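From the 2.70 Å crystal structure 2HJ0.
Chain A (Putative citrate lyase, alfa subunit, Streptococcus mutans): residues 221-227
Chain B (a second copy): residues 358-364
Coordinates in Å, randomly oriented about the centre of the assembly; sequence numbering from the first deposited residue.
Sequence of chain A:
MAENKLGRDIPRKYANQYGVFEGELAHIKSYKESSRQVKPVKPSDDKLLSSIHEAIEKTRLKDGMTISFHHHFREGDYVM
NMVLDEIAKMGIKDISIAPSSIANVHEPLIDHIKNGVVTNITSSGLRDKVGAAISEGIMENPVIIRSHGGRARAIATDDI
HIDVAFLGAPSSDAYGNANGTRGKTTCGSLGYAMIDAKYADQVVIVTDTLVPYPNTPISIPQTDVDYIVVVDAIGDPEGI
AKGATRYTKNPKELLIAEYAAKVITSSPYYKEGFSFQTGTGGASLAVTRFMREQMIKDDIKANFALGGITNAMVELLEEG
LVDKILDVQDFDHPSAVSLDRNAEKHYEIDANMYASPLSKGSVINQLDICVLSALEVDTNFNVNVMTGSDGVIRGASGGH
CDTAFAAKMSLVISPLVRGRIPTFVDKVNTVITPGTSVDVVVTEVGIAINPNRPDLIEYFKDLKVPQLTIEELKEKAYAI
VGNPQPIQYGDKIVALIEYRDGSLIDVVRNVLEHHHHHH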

# COMPACT_ATOMS: atom_id res chain seq x y z
N PRO A 221 -4.35 -3.84 -4.82
CA PRO A 221 -5.73 -3.45 -4.53
C PRO A 221 -6.52 -2.99 -5.75
O PRO A 221 -5.95 -2.52 -6.75
CB PRO A 221 -5.55 -2.33 -3.51
CG PRO A 221 -4.34 -1.62 -4.05
CD PRO A 221 -3.41 -2.76 -4.43
N GLN A 222 -7.84 -3.12 -5.65
CA GLN A 222 -8.74 -2.72 -6.73
C GLN A 222 -8.55 -1.24 -7.05
O GLN A 222 -8.78 -0.81 -8.19
CB GLN A 222 -10.20 -3.00 -6.32
CG GLN A 222 -10.60 -2.31 -5.00
CD GLN A 222 -11.89 -2.81 -4.39
OE1 GLN A 222 -12.00 -3.99 -4.06
NE2 GLN A 222 -12.87 -1.93 -4.22
N THR A 223 -8.10 -0.47 -6.06
CA THR A 223 -7.89 0.96 -6.23
C THR A 223 -6.71 1.33 -7.12
O THR A 223 -6.51 2.50 -7.44
CB THR A 223 -7.69 1.67 -4.88
OG1 THR A 223 -6.74 0.94 -4.10
CG2 THR A 223 -9.01 1.78 -4.14
N ASP A 224 -5.92 0.33 -7.52
CA ASP A 224 -4.79 0.59 -8.40
C ASP A 224 -5.02 -0.03 -9.77
O ASP A 224 -4.21 0.16 -10.67
CB ASP A 224 -3.50 -0.01 -7.82
CG ASP A 224 -2.97 0.77 -6.63
OD1 ASP A 224 -3.46 1.90 -6.38
OD2 ASP A 224 -2.04 0.25 -5.95
N VAL A 225 -6.12 -0.75 -9.93
CA VAL A 225 -6.39 -1.43 -11.19
C VAL A 225 -7.49 -0.80 -12.02
O VAL A 225 -8.48 -0.33 -11.49
CB VAL A 225 -6.73 -2.91 -10.88
CG1 VAL A 225 -6.95 -3.68 -12.16
CG2 VAL A 225 -5.60 -3.53 -10.06
N ASP A 226 -7.32 -0.78 -13.34
CA ASP A 226 -8.34 -0.19 -14.19
C ASP A 226 -9.14 -1.26 -14.90
O ASP A 226 -10.37 -1.18 -14.98
CB ASP A 226 -7.71 0.77 -15.21
CG ASP A 226 -7.08 1.99 -14.55
OD1 ASP A 226 -7.82 2.92 -14.16
OD2 ASP A 226 -5.84 2.00 -14.40
N TYR A 227 -8.45 -2.27 -15.41
CA TYR A 227 -9.12 -3.33 -16.16
C TYR A 227 -8.57 -4.70 -15.83
O TYR A 227 -7.39 -4.86 -15.47
CB TYR A 227 -8.98 -3.06 -17.66
CG TYR A 227 -9.66 -1.80 -18.13
CD1 TYR A 227 -11.04 -1.69 -18.11
CD2 TYR A 227 -8.92 -0.72 -18.62
CE1 TYR A 227 -11.69 -0.53 -18.57
CE2 TYR A 227 -9.56 0.45 -19.09
CZ TYR A 227 -10.95 0.53 -19.06
OH TYR A 227 -11.60 1.64 -19.52
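Chain B, residues 358-364: LSKGSVI

Contact between residues 221-227 of chain A and residues 358-364 of a second copy, chain B, of the putative citrate lyase alfa subunit. The strongest link is a salt bridge: Lys360(B) NZ lies 2.7 Å from Asp226(A) OD2, a short approach that pairs opposite charges in a buried setting. The same ammonium group makes a weak hydrogen bond to the backbone, with Lys360(B) NZ 3.5 Å from Asp224(A) O. To reach this far the lysine is almost fully extended, chi1 in the m well and chi2 to chi4 all t, and its CA-to-CB bond points toward chain A. Asp226(A) sets out sideways from its backbone, but with chi1 at -66° its carboxylate comes nearer and meets the lysine.

The second polar anchor is Gln222(A). Its amide donates a hydrogen bond to the backbone of chain B, Gln222(A) NE2 to Gly361(B) O at 2.9 Å, with an N-H...O angle of 175°, so the bond is nearly straight. This side chain too starts sideways and ends closer to its partner, bringing Gln222(A) NE2 to 3.5 Å from Val363(B) N and 4.1 Å from Val363(B) CG1.

After Pro221(A), chain A makes a 3-10 turn over 222-224, held by Asp224(A) N to Pro221(A) O at 3.0 Å and Val225(A) N to Gln222(A) O at 3.2 Å, then continues as loop through Val225(A) and Asp226(A). Chain B is loop from Leu358(B) to Ser362(B) and enters a 3-10 segment at Val363(B). Gly361(B), at phi/psi 144/127, adopts a backbone that calls for glycine, since a CB would jam against the carbonyl O of Lys360(B). Its amide is tied back within chain B, Gly361(B) N donating to Ser359(B) OG at 2.8 Å.

The nearest CA atoms across the contact are Thr223(A) CA and Lys360(B) CA, 4.8 Å apart. The two stretches pass crosswise here instead of running side by side. Around this point the aliphatic part of the lysine runs along chain A: Lys360(B) CB is 3.7 Å from Gln222(A) O, and Lys360(B) CD is 3.4 Å from both Thr223(A) O and Val225(A) O. The methyl of Thr223(A) adds packing, with Thr223(A) CG2 3.6 Å from Gly361(B) O and 4.5 Å from Ser359(B) CB. Asp224(A) and Val225(A) turn their CA-to-CB bonds away, so their closest contacts with chain B are made through backbone carbonyls. Pro221(A), Tyr227(A), Leu358(B) and Ile364(B) lie beyond the contact, which buries 368 Å² over both sides.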

# COMPACT_ATOMS: atom_id res chain seq x y z
N LEU B 358 -14.32 9.03 -5.58
CA LEU B 358 -13.41 9.25 -6.70
C LEU B 358 -12.21 8.32 -6.69
O LEU B 358 -11.07 8.74 -6.52
CB LEU B 358 -12.88 10.69 -6.69
CG LEU B 358 -13.80 11.73 -7.29
CD1 LEU B 358 -13.07 13.06 -7.37
CD2 LEU B 358 -14.24 11.28 -8.67
N SER B 359 -12.46 7.04 -6.91
CA SER B 359 -11.39 6.08 -6.90
C SER B 359 -11.59 5.16 -8.08
O SER B 359 -12.48 5.38 -8.91
CB SER B 359 -11.45 5.23 -5.62
OG SER B 359 -12.60 4.39 -5.67
N LYS B 360 -10.79 4.11 -8.14
CA LYS B 360 -10.94 3.15 -9.21
C LYS B 360 -11.94 2.13 -8.73
O LYS B 360 -12.23 1.17 -9.44
CB LYS B 360 -9.61 2.50 -9.53
CG LYS B 360 -8.62 3.48 -10.06
CD LYS B 360 -7.46 2.80 -10.71
CE LYS B 360 -6.52 3.83 -11.30
NZ LYS B 360 -5.41 3.15 -11.97
N GLY B 361 -12.49 2.33 -7.54
CA GLY B 361 -13.46 1.38 -7.00
C GLY B 361 -13.39 1.17 -5.50
O GLY B 361 -12.34 0.86 -4.97
N SER B 362 -14.52 1.34 -4.83
CA SER B 362 -14.59 1.18 -3.38
C SER B 362 -15.39 -0.07 -3.01
O SER B 362 -16.25 -0.50 -3.77
CB SER B 362 -15.29 2.39 -2.79
OG SER B 362 -16.66 2.39 -3.17
N VAL B 363 -15.13 -0.62 -1.83
CA VAL B 363 -15.86 -1.81 -1.41
C VAL B 363 -17.36 -1.55 -1.23
O VAL B 363 -18.18 -2.38 -1.63
CB VAL B 363 -15.28 -2.41 -0.11
CG1 VAL B 363 -13.83 -2.81 -0.32
CG2 VAL B 363 -15.40 -1.41 1.04
N ILE B 364 -17.72 -0.41 -0.65
CA ILE B 364 -19.14 -0.11 -0.45
C ILE B 364 -19.89 -0.13 -1.78
O ILE B 364 -21.11 -0.16 -1.81
CB ILE B 364 -19.34 1.26 0.19
CG1 ILE B 364 -18.81 2.34 -0.76
CG2 ILE B 364 -18.67 1.27 1.56
CD1 ILE B 364 -19.22 3.74 -0.41